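Local structure of histone-lysine N-methyltransferase, H3 lysine-9 specific SUVH4 (Arabidopsis thaliana, 4QEO) at residues L27-Q30 with R35-L38; S269-I274 with F455-N460; E358-R361 with W367-R370. The protein methylates a silencing-associated lysine in the histone H3 tail using S-adenosyl-L-methionine and binds methylated DNA, coupling DNA methylation to transcriptional silencing. All coordinates share one frame; numbering follows the deposited sequence.

Contact 1. Residues L27-Q30 with R35-L38; sequences LCVQ and RPDL. With nucleotides of chain B.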
loop_
_atom_site.group_PDB
_atom_site.type_symbol
_atom_site.label_atom_id
_atom_site.label_comp_id
_atom_site.label_asym_id
_atom_site.label_seq_id
_atom_site.Cartn_x
_atom_site.Cartn_y
_atom_site.Cartn_z
ATOM N N LEU A 27 0.790 -14.583 4.362
ATOM C CA LEU A 27 1.089 -15.993 4.578
ATOM C C LEU A 27 0.458 -16.517 5.862
ATOM O O LEU A 27 -0.015 -17.653 5.891
ATOM C CB LEU A 27 2.588 -16.260 4.598
ATOM C CG LEU A 27 3.353 -16.220 3.282
ATOM C CD1 LEU A 27 4.846 -16.140 3.573
ATOM C CD2 LEU A 27 3.040 -17.450 2.407
ATOM N N CYS A 28 0.468 -15.712 6.929
ATOM C CA CYS A 28 -0.161 -16.125 8.188
ATOM C C CYS A 28 -1.686 -16.159 8.083
ATOM O O CYS A 28 -2.332 -17.032 8.665
ATOM C CB CYS A 28 0.279 -15.223 9.361
ATOM S SG CYS A 28 2.032 -15.372 9.709
ATOM N N VAL A 29 -2.259 -15.205 7.349
ATOM C CA VAL A 29 -3.691 -15.235 7.053
ATOM C C VAL A 29 -4.059 -16.548 6.319
ATOM O O VAL A 29 -5.024 -17.236 6.683
ATOM C CB VAL A 29 -4.129 -14.011 6.216
ATOM C CG1 VAL A 29 -5.564 -14.186 5.702
ATOM C CG2 VAL A 29 -4.002 -12.710 7.032
ATOM N N GLN A 30 -3.273 -16.895 5.304
ATOM C CA GLN A 30 -3.492 -18.129 4.551
ATOM C C GLN A 30 -3.379 -19.357 5.449
ATOM O O GLN A 30 -4.165 -20.302 5.336
ATOM C CB GLN A 30 -2.506 -18.246 3.383
ATOM C CG GLN A 30 -2.611 -19.573 2.624
ATOM C CD GLN A 30 -1.943 -19.538 1.259
ATOM O OE1 GLN A 30 -2.621 -19.502 0.228
ATOM N NE2 GLN A 30 -0.613 -19.565 1.243
ATOM N N ARG A 35 -4.522 -13.841 14.895
ATOM C CA ARG A 35 -3.788 -12.589 14.909
ATOM C C ARG A 35 -2.608 -12.648 13.968
ATOM O O ARG A 35 -1.489 -12.520 14.366
ATOM C CB ARG A 35 -3.395 -12.167 16.311
ATOM C CG ARG A 35 -4.544 -11.725 17.168
ATOM C CD ARG A 35 -5.294 -10.564 16.571
ATOM N NE ARG A 35 -4.465 -9.387 16.419
ATOM C CZ ARG A 35 -4.298 -8.468 17.345
ATOM N NH1 ARG A 35 -4.872 -8.587 18.509
ATOM N NH2 ARG A 35 -3.526 -7.443 17.109
ATOM N N PRO A 36 -2.885 -12.891 12.703
ATOM C CA PRO A 36 -1.853 -13.022 11.685
ATOM C C PRO A 36 -1.028 -11.751 11.558
ATOM O O PRO A 36 0.081 -11.821 11.148
ATOM C CB PRO A 36 -2.641 -13.284 10.419
ATOM C CG PRO A 36 -4.017 -12.895 10.718
ATOM C CD PRO A 36 -4.218 -13.108 12.161
ATOM N N ASP A 37 -1.596 -10.617 11.914
ATOM C CA ASP A 37 -0.838 -9.387 11.986
ATOM C C ASP A 37 0.296 -9.488 12.985
ATOM O O ASP A 37 1.381 -9.118 12.689
ATOM C CB ASP A 37 -1.734 -8.188 12.316
ATOM C CG ASP A 37 -2.495 -8.325 13.645
ATOM O OD1 ASP A 37 -3.018 -9.387 13.956
ATOM O OD2 ASP A 37 -2.611 -7.354 14.355
ATOM N N LEU A 38 0.044 -10.064 14.135
ATOM C CA LEU A 38 1.082 -10.209 15.161
ATOM C C LEU A 38 2.057 -11.323 14.790
ATOM O O LEU A 38 3.270 -11.223 15.039
ATOM C CB LEU A 38 0.458 -10.465 16.535
ATOM C CG LEU A 38 -0.469 -9.363 17.054
ATOM C CD1 LEU A 38 -0.898 -9.672 18.495
ATOM C CD2 LEU A 38 0.192 -7.989 16.942
ATOM P P DT B 9 -4.869 -2.534 15.390
ATOM O OP1 DT B 9 -3.755 -2.655 14.524
ATOM O OP2 DT B 9 -5.714 -1.387 15.316
ATOM O "O5'" DT B 9 -5.773 -3.824 15.223
ATOM C "C5'" DT B 9 -5.184 -5.120 15.120
ATOM C "C4'" DT B 9 -6.222 -6.209 15.261
ATOM O "O4'" DT B 9 -6.666 -6.298 16.611
ATOM C "C3'" DT B 9 -7.497 -6.042 14.432
ATOM O "O3'" DT B 9 -7.391 -6.807 13.245
ATOM C "C2'" DT B 9 -8.596 -6.590 15.324
ATOM C "C1'" DT B 9 -7.890 -6.984 16.608
ATOM N N1 DT B 9 -8.584 -6.632 17.840
ATOM C C2 DT B 9 -8.785 -7.608 18.786
ATOM O O2 DT B 9 -8.466 -8.767 18.621
ATOM N N3 DT B 9 -9.390 -7.172 19.931
ATOM C C4 DT B 9 -9.787 -5.888 20.225
ATOM O O4 DT B 9 -10.299 -5.644 21.304
ATOM C C5 DT B 9 -9.523 -4.912 19.200
ATOM C C7 DT B 9 -9.939 -3.494 19.424
ATOM C C6 DT B 9 -8.928 -5.324 18.080
#
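The short connection between helix 10-30 and helix 36-46, lying beside bound DNA, is closed where Pro36 meets Cys28 and Val29. Arg35 occupies the N-cap of the second helix and Pro36 its first turn, where a proline's lack of an N-H costs no helix bond. The pyrrolidine ring turns its CB and CG to the end of the first helix: Pro36 CB lies 3.7 Å from Cys28 CB, and Pro36 CG 3.7 Å from Val29 CG2. Val29 CG2 stands beside the backbone N, its sister CG1 lying opposite that N (chi1 170°), and this turn brings the CG2 methyl to the proline. No hydrogen bond crosses between 27-30 and 35-38, and the joint is small and apolar. On the far side of the proline, Arg35 and Asp37 lead to the DNA. Folded back at chi2 and chi3, Arg35 meets the carboxylate side-on: Arg35 NE reaches Asp37 OD1 at 2.9 Å and Arg35 NH2 reaches Asp37 OD2 at 2.9 Å, both oxygens using their syn lone pairs and both lying near the guanidinium plane. Leu38 CD1 covers one face of that plane. Over the opposite face sits the sugar of DT9 of chain B, with Arg35 CZ 3.3 Å from its O4'. Arg35 NH1 is hydrogen-bonded to N3 of an adenine base in the bound nucleic acid, an atom of the minor-groove edge. The carboxylate thus fixes the guanidinium's rotation and probably offsets part of its charge, so the group is probably held flat against the sugar.

Contact 2. Residues S269-I274 with F455-N460; sequences SGFTYI and FARFIN. With SAH (S-adenosyl-L-homocysteine), chain E.
Tyr273 OH is held from two quarters: Phe455 N approaches it at 3.2 Å in a weak, bent hydrogen bond, and Glu250 OE2 supplies its stronger polar partner. Tyr273 OH also lies in the plane of the Phe455 ring, at its edge, 3.4 Å from Phe455 CD2, the two side chains running alongside each other. Phe271 places its ring over Arg457; with CG trans to the backbone N (chi1 177°) the ring reaches inward from just before strand 272-273. Arg457 NE comes to 3.3 Å from Phe271 CE1, its CD lies over the ring face as a CH-pi contact, and CZ makes an off-centre cation-pi contact at 4.2 Å from the ring centroid. Ring and guanidinium are inclined by 45°, and the arginine slides past the phenylalanine rather than stacking flat. Its NE is hydrogen-bonded to Ala449 O, and Tyr402 makes a second cation-pi contact. Arg457 CD also rests over the centre of the Phe458 ring, which itself turns an edge to the Phe271 face in a T-shaped pair, centroids 5.7 Å apart. With an alanine in place of Arg457, the Phe271 face would probably lose both its aliphatic and its cationic cover, and the Ala449 carbonyl its donor. Strand 272-273 pairs in parallel with strand 452-453, so the Pre-SET motif region is pinned to the SET domain just ahead of its Asn-His-Ser-Cys motif, which begins at Asn460. Asn460 OD1 accepts a hydrogen bond from the amino N of S-adenosyl-L-homocysteine at 2.7 Å, while Glu497 OE2 engages Asn460 ND2.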
loop_
_atom_site.group_PDB
_atom_site.type_symbol
_atom_site.label_atom_id
_atom_site.label_comp_id
_atom_site.label_asym_id
_atom_site.label_seq_id
_atom_site.Cartn_x
_atom_site.Cartn_y
_atom_site.Cartn_z
ATOM N N SER A 269 -11.505 10.947 -26.037
ATOM C CA SER A 269 -11.455 11.372 -27.436
ATOM C C SER A 269 -10.390 10.614 -28.227
ATOM O O SER A 269 -9.216 10.633 -27.872
ATOM C CB SER A 269 -11.199 12.878 -27.539
ATOM O OG SER A 269 -12.094 13.613 -26.721
ATOM N N GLY A 270 -10.813 9.933 -29.290
ATOM C CA GLY A 270 -9.909 9.149 -30.115
ATOM C C GLY A 270 -9.647 7.777 -29.527
ATOM O O GLY A 270 -8.834 7.009 -30.046
ATOM N N PHE A 271 -10.361 7.464 -28.449
ATOM C CA PHE A 271 -10.148 6.235 -27.694
ATOM C C PHE A 271 -11.483 5.612 -27.300
ATOM O O PHE A 271 -12.382 6.305 -26.837
ATOM C CB PHE A 271 -9.304 6.534 -26.446
ATOM C CG PHE A 271 -9.085 5.348 -25.550
ATOM C CD1 PHE A 271 -8.079 4.432 -25.823
ATOM C CD2 PHE A 271 -9.876 5.159 -24.423
ATOM C CE1 PHE A 271 -7.867 3.348 -24.991
ATOM C CE2 PHE A 271 -9.675 4.074 -23.586
ATOM C CZ PHE A 271 -8.672 3.165 -23.868
ATOM N N THR A 272 -11.621 4.305 -27.485
ATOM C CA THR A 272 -12.874 3.639 -27.125
ATOM C C THR A 272 -12.667 2.583 -26.052
ATOM O O THR A 272 -11.838 1.682 -26.186
ATOM C CB THR A 272 -13.612 2.991 -28.334
ATOM O OG1 THR A 272 -12.743 2.067 -28.998
ATOM C CG2 THR A 272 -14.102 4.052 -29.319
ATOM N N TYR A 273 -13.454 2.694 -24.994
ATOM C CA TYR A 273 -13.285 1.853 -23.823
ATOM C C TYR A 273 -13.803 0.447 -24.040
ATOM O O TYR A 273 -14.949 0.260 -24.440
ATOM C CB TYR A 273 -14.001 2.476 -22.626
ATOM C CG TYR A 273 -13.452 2.018 -21.298
ATOM C CD1 TYR A 273 -13.813 0.788 -20.764
ATOM C CD2 TYR A 273 -12.580 2.822 -20.574
ATOM C CE1 TYR A 273 -13.315 0.363 -19.550
ATOM C CE2 TYR A 273 -12.071 2.403 -19.353
ATOM C CZ TYR A 273 -12.445 1.175 -18.843
ATOM O OH TYR A 273 -11.948 0.748 -17.631
ATOM N N ILE A 274 -12.949 -0.540 -23.769
ATOM C CA ILE A 274 -13.350 -1.940 -23.766
ATOM C C ILE A 274 -12.930 -2.620 -22.461
ATOM O O ILE A 274 -11.967 -2.199 -21.811
ATOM C CB ILE A 274 -12.758 -2.705 -24.970
ATOM C CG1 ILE A 274 -11.234 -2.619 -24.965
ATOM C CG2 ILE A 274 -13.308 -2.147 -26.280
ATOM C CD1 ILE A 274 -10.576 -3.261 -26.183
ATOM N N PHE A 455 -8.918 1.217 -18.554
ATOM C CA PHE A 455 -8.270 2.383 -17.937
ATOM C C PHE A 455 -6.774 2.228 -17.677
ATOM O O PHE A 455 -6.072 3.214 -17.414
ATOM C CB PHE A 455 -8.986 2.808 -16.643
ATOM C CG PHE A 455 -8.710 1.915 -15.456
ATOM C CD1 PHE A 455 -7.643 2.175 -14.605
ATOM C CD2 PHE A 455 -9.533 0.834 -15.173
ATOM C CE1 PHE A 455 -7.390 1.367 -13.516
ATOM C CE2 PHE A 455 -9.289 0.024 -14.078
ATOM C CZ PHE A 455 -8.219 0.296 -13.242
ATOM N N ALA A 456 -6.301 0.990 -17.740
ATOM C CA ALA A 456 -4.909 0.669 -17.447
ATOM C C ALA A 456 -3.923 1.548 -18.202
ATOM O O ALA A 456 -2.882 1.920 -17.661
ATOM C CB ALA A 456 -4.634 -0.803 -17.752
ATOM N N ARG A 457 -4.254 1.878 -19.451
ATOM C CA ARG A 457 -3.359 2.669 -20.299
ATOM C C ARG A 457 -3.094 4.094 -19.784
ATOM O O ARG A 457 -2.154 4.754 -20.233
ATOM C CB ARG A 457 -3.890 2.713 -21.742
ATOM C CG ARG A 457 -5.312 3.238 -21.860
ATOM C CD ARG A 457 -5.345 4.670 -22.358
ATOM N NE ARG A 457 -5.102 4.737 -23.795
ATOM C CZ ARG A 457 -4.951 5.865 -24.483
ATOM N NH1 ARG A 457 -4.734 5.815 -25.787
ATOM N NH2 ARG A 457 -5.009 7.039 -23.868
ATOM N N PHE A 458 -3.922 4.566 -18.856
ATOM C CA PHE A 458 -3.777 5.919 -18.324
ATOM C C PHE A 458 -2.819 5.980 -17.136
ATOM O O PHE A 458 -2.522 7.062 -16.616
ATOM C CB PHE A 458 -5.140 6.487 -17.911
ATOM C CG PHE A 458 -6.047 6.777 -19.070
ATOM C CD1 PHE A 458 -5.793 7.848 -19.908
ATOM C CD2 PHE A 458 -7.150 5.974 -19.327
ATOM C CE1 PHE A 458 -6.618 8.117 -20.986
ATOM C CE2 PHE A 458 -7.984 6.240 -20.399
ATOM C CZ PHE A 458 -7.716 7.316 -21.229
ATOM N N ILE A 459 -2.338 4.818 -16.708
ATOM C CA ILE A 459 -1.461 4.754 -15.542
ATOM C C ILE A 459 -0.008 5.065 -15.887
ATOM O O ILE A 459 0.582 4.426 -16.752
ATOM C CB ILE A 459 -1.570 3.393 -14.834
ATOM C CG1 ILE A 459 -3.009 3.181 -14.343
ATOM C CG2 ILE A 459 -0.558 3.311 -13.696
ATOM C CD1 ILE A 459 -3.351 1.732 -13.889
ATOM N N ASN A 460 0.569 6.049 -15.201
ATOM C CA ASN A 460 1.914 6.510 -15.519
ATOM C C ASN A 460 3.029 5.656 -14.949
ATOM O O ASN A 460 2.802 4.822 -14.074
ATOM C CB ASN A 460 2.102 7.963 -15.069
ATOM C CG ASN A 460 1.268 8.919 -15.883
ATOM O OD1 ASN A 460 1.174 8.786 -17.110
ATOM N ND2 ASN A 460 0.632 9.871 -15.210
HETATM N N SAH E . 0.028 10.157 -19.182
HETATM C CA SAH E . -0.303 9.295 -20.311
HETATM C CB SAH E . -0.651 7.884 -19.836
HETATM C CG SAH E . 0.549 6.940 -19.764
HETATM S SD SAH E . 1.045 6.338 -21.401
HETATM C C SAH E . -1.411 9.902 -21.168
HETATM O O SAH E . -2.114 9.191 -21.885
HETATM O OXT SAH E . -1.628 11.118 -21.165
HETATM C "C5'" SAH E . 2.790 6.742 -21.151
HETATM C "C4'" SAH E . 3.115 8.126 -21.692
HETATM O "O4'" SAH E . 2.839 9.088 -20.689
HETATM C "C3'" SAH E . 4.578 8.265 -22.077
HETATM O "O3'" SAH E . 4.740 8.220 -23.473
HETATM C "C2'" SAH E . 4.990 9.619 -21.543
HETATM O "O2'" SAH E . 4.921 10.594 -22.558
HETATM C "C1'" SAH E . 3.956 9.927 -20.480
HETATM N N9 SAH E . 4.557 9.607 -19.176
HETATM C C8 SAH E . 4.328 8.483 -18.421
HETATM N N7 SAH E . 5.084 8.554 -17.302
HETATM C C5 SAH E . 5.800 9.699 -17.343
HETATM C C6 SAH E . 6.722 10.255 -16.468
HETATM N N6 SAH E . 7.027 9.622 -15.339
HETATM N N1 SAH E . 7.310 11.465 -16.781
HETATM C C2 SAH E . 6.984 12.117 -17.955
HETATM N N3 SAH E . 6.065 11.558 -18.822
HETATM C C4 SAH E . 5.481 10.372 -18.518
#

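Contact 3. Residues E358-R361 with W367-R370; sequences EVFR and WAVR. With SAH (S-adenosyl-L-homocysteine), chain E.
Strands 358-361 and 367-370 run antiparallel, at 143° between their directions, with Glu358 opposite Arg370 and Phe360 opposite Ala368 as hydrogen-bonded pairs; Ala368 N to Phe360 O, at 2.8 Å, is the shortest bond between them. Glu358 and Arg370 extend side by side on one face of the sheet. Arg370 NE bonds to Glu358 OE1 at 3.1 Å, coming from above the carboxylate plane, and a weak bond joins Arg370 NH2 to Glu358 OE2. Trp372 NE1 and Thr257 OG1 are also hydrogen-bonded to this carboxylate, one at each oxygen. Phe360 is sandwiched: with CG between backbone N and carbonyl carbon (chi1 67°), its ring takes the Arg370 guanidinium nearly flat on one face, planes 22° apart, and Ala368 CB on the other, 3.5 Å from Phe360 CZ. This is the N-terminal hairpin of the SET domain, and its backbone reaches the cofactor product. Trp367 N donates to S-adenosyl-L-homocysteine OXT at 2.7 Å, and Trp367 O accepts a hydrogen bond from the ligand's N at 2.6 Å. On the sheet face of Val359, Val369 and the indole, Val359 CG1 lies 3.7 Å from Trp367 CE3. Arg361 crosses the indole, its CD over the six-membered ring and its guanidinium standing almost perpendicular above the five-membered ring of Trp367, a cation-pi contact with Arg361 CZ 4.7 Å from that ring's centroid.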
loop_
_atom_site.group_PDB
_atom_site.type_symbol
_atom_site.label_atom_id
_atom_site.label_comp_id
_atom_site.label_asym_id
_atom_site.label_seq_id
_atom_site.Cartn_x
_atom_site.Cartn_y
_atom_site.Cartn_z
ATOM N N GLU A 358 -9.990 7.619 -10.300
ATOM C CA GLU A 358 -10.161 8.848 -11.042
ATOM C C GLU A 358 -9.002 9.014 -12.011
ATOM O O GLU A 358 -7.851 8.745 -11.665
ATOM C CB GLU A 358 -10.228 10.032 -10.073
ATOM C CG GLU A 358 -10.256 11.397 -10.738
ATOM C CD GLU A 358 -10.038 12.545 -9.750
ATOM O OE1 GLU A 358 -9.899 12.282 -8.537
ATOM O OE2 GLU A 358 -9.997 13.714 -10.193
ATOM N N VAL A 359 -9.309 9.420 -13.237
ATOM C CA VAL A 359 -8.267 9.839 -14.161
ATOM C C VAL A 359 -8.166 11.349 -14.051
ATOM O O VAL A 359 -9.181 12.036 -14.012
ATOM C CB VAL A 359 -8.585 9.419 -15.610
ATOM C CG1 VAL A 359 -7.616 10.071 -16.587
ATOM C CG2 VAL A 359 -8.530 7.906 -15.733
ATOM N N PHE A 360 -6.949 11.869 -13.958
ATOM C CA PHE A 360 -6.756 13.309 -13.856
ATOM C C PHE A 360 -5.591 13.799 -14.703
ATOM O O PHE A 360 -4.630 13.070 -14.931
ATOM C CB PHE A 360 -6.566 13.732 -12.398
ATOM C CG PHE A 360 -5.297 13.223 -11.770
ATOM C CD1 PHE A 360 -5.208 11.918 -11.308
ATOM C CD2 PHE A 360 -4.203 14.062 -11.607
ATOM C CE1 PHE A 360 -4.042 11.455 -10.710
ATOM C CE2 PHE A 360 -3.036 13.604 -11.014
ATOM C CZ PHE A 360 -2.960 12.300 -10.563
ATOM N N ARG A 361 -5.691 15.038 -15.174
ATOM C CA ARG A 361 -4.611 15.659 -15.921
ATOM C C ARG A 361 -3.503 16.036 -14.956
ATOM O O ARG A 361 -3.727 16.756 -13.981
ATOM C CB ARG A 361 -5.105 16.897 -16.676
ATOM C CG ARG A 361 -4.126 17.443 -17.715
ATOM C CD ARG A 361 -4.136 16.615 -19.005
ATOM N NE ARG A 361 -2.981 16.910 -19.856
ATOM C CZ ARG A 361 -2.657 16.227 -20.953
ATOM N NH1 ARG A 361 -3.396 15.200 -21.349
ATOM N NH2 ARG A 361 -1.584 16.570 -21.656
ATOM N N TRP A 367 -2.194 12.364 -18.830
ATOM C CA TRP A 367 -3.181 11.692 -17.993
ATOM C C TRP A 367 -2.540 10.813 -16.913
ATOM O O TRP A 367 -1.474 10.228 -17.116
ATOM C CB TRP A 367 -4.179 10.911 -18.855
ATOM C CG TRP A 367 -4.951 11.804 -19.768
ATOM C CD1 TRP A 367 -4.845 11.885 -21.128
ATOM C CD2 TRP A 367 -5.934 12.776 -19.385
ATOM N NE1 TRP A 367 -5.712 12.835 -21.616
ATOM C CE2 TRP A 367 -6.393 13.396 -20.567
ATOM C CE3 TRP A 367 -6.479 13.174 -18.159
ATOM C CZ2 TRP A 367 -7.365 14.398 -20.557
ATOM C CZ3 TRP A 367 -7.447 14.166 -18.150
ATOM C CH2 TRP A 367 -7.877 14.768 -19.342
ATOM N N ALA A 368 -3.196 10.760 -15.756
ATOM C CA ALA A 368 -2.751 9.968 -14.611
ATOM C C ALA A 368 -3.963 9.316 -13.951
ATOM O O ALA A 368 -5.089 9.716 -14.207
ATOM C CB ALA A 368 -2.023 10.858 -13.602
ATOM N N VAL A 369 -3.739 8.324 -13.094
ATOM C CA VAL A 369 -4.845 7.697 -12.363
ATOM C C VAL A 369 -4.559 7.710 -10.866
ATOM O O VAL A 369 -3.421 7.484 -10.446
ATOM C CB VAL A 369 -5.093 6.240 -12.829
ATOM C CG1 VAL A 369 -6.149 5.552 -11.956
ATOM C CG2 VAL A 369 -5.510 6.207 -14.300
ATOM N N ARG A 370 -5.578 8.003 -10.059
ATOM C CA ARG A 370 -5.445 7.877 -8.610
ATOM C C ARG A 370 -6.656 7.188 -8.004
ATOM O O ARG A 370 -7.660 6.976 -8.676
ATOM C CB ARG A 370 -5.195 9.239 -7.941
ATOM C CG ARG A 370 -6.309 10.261 -8.137
ATOM C CD ARG A 370 -5.827 11.680 -7.786
ATOM N NE ARG A 370 -6.879 12.671 -7.990
ATOM C CZ ARG A 370 -6.660 13.955 -8.275
ATOM N NH1 ARG A 370 -5.422 14.406 -8.410
ATOM N NH2 ARG A 370 -7.681 14.785 -8.441
HETATM N N SAH E . 0.028 10.157 -19.182
HETATM C CA SAH E . -0.303 9.295 -20.311
HETATM C CB SAH E . -0.651 7.884 -19.836
HETATM C CG SAH E . 0.549 6.940 -19.764
HETATM S SD SAH E . 1.045 6.338 -21.401
HETATM C C SAH E . -1.411 9.902 -21.168
HETATM O O SAH E . -2.114 9.191 -21.885
HETATM O OXT SAH E . -1.628 11.118 -21.165
HETATM C "C5'" SAH E . 2.790 6.742 -21.151
HETATM C "C4'" SAH E . 3.115 8.126 -21.692
HETATM O "O4'" SAH E . 2.839 9.088 -20.689
HETATM C "C3'" SAH E . 4.578 8.265 -22.077
HETATM O "O3'" SAH E . 4.740 8.220 -23.473
HETATM C "C2'" SAH E . 4.990 9.619 -21.543
HETATM O "O2'" SAH E . 4.921 10.594 -22.558
HETATM C "C1'" SAH E . 3.956 9.927 -20.480
HETATM N N9 SAH E . 4.557 9.607 -19.176
HETATM C C8 SAH E . 4.328 8.483 -18.421
HETATM N N7 SAH E . 5.084 8.554 -17.302
HETATM C C5 SAH E . 5.800 9.699 -17.343
HETATM C C6 SAH E . 6.722 10.255 -16.468
HETATM N N6 SAH E . 7.027 9.622 -15.339
HETATM N N1 SAH E . 7.310 11.465 -16.781
HETATM C C2 SAH E . 6.984 12.117 -17.955
HETATM N N3 SAH E . 6.065 11.558 -18.822
HETATM C C4 SAH E . 5.481 10.372 -18.518
#

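Overall arrangement
From the N terminus, contact 1 comes first, closing a four-residue turn between helix 10-30 and helix 36-46 beside the bound DNA. Contact 2 opens much later, at 269-274, and closes only at 455-460, a long-range tie between the Pre-SET motif region and the SET domain. Within that span lies contact 3, which closes the short hairpin 357-361 with 367-371. Contacts 2 and 3 adjoin, centres about 11 Å apart: Asn460 ND2 probably bonds to Trp367 O, Phe458 packs on Trp367 and Val369, and both contacts reach S-adenosyl-L-homocysteine. Contact 1 stands apart, on the opposite side of the chain's centre, its centre about 37 Å from that of contact 2.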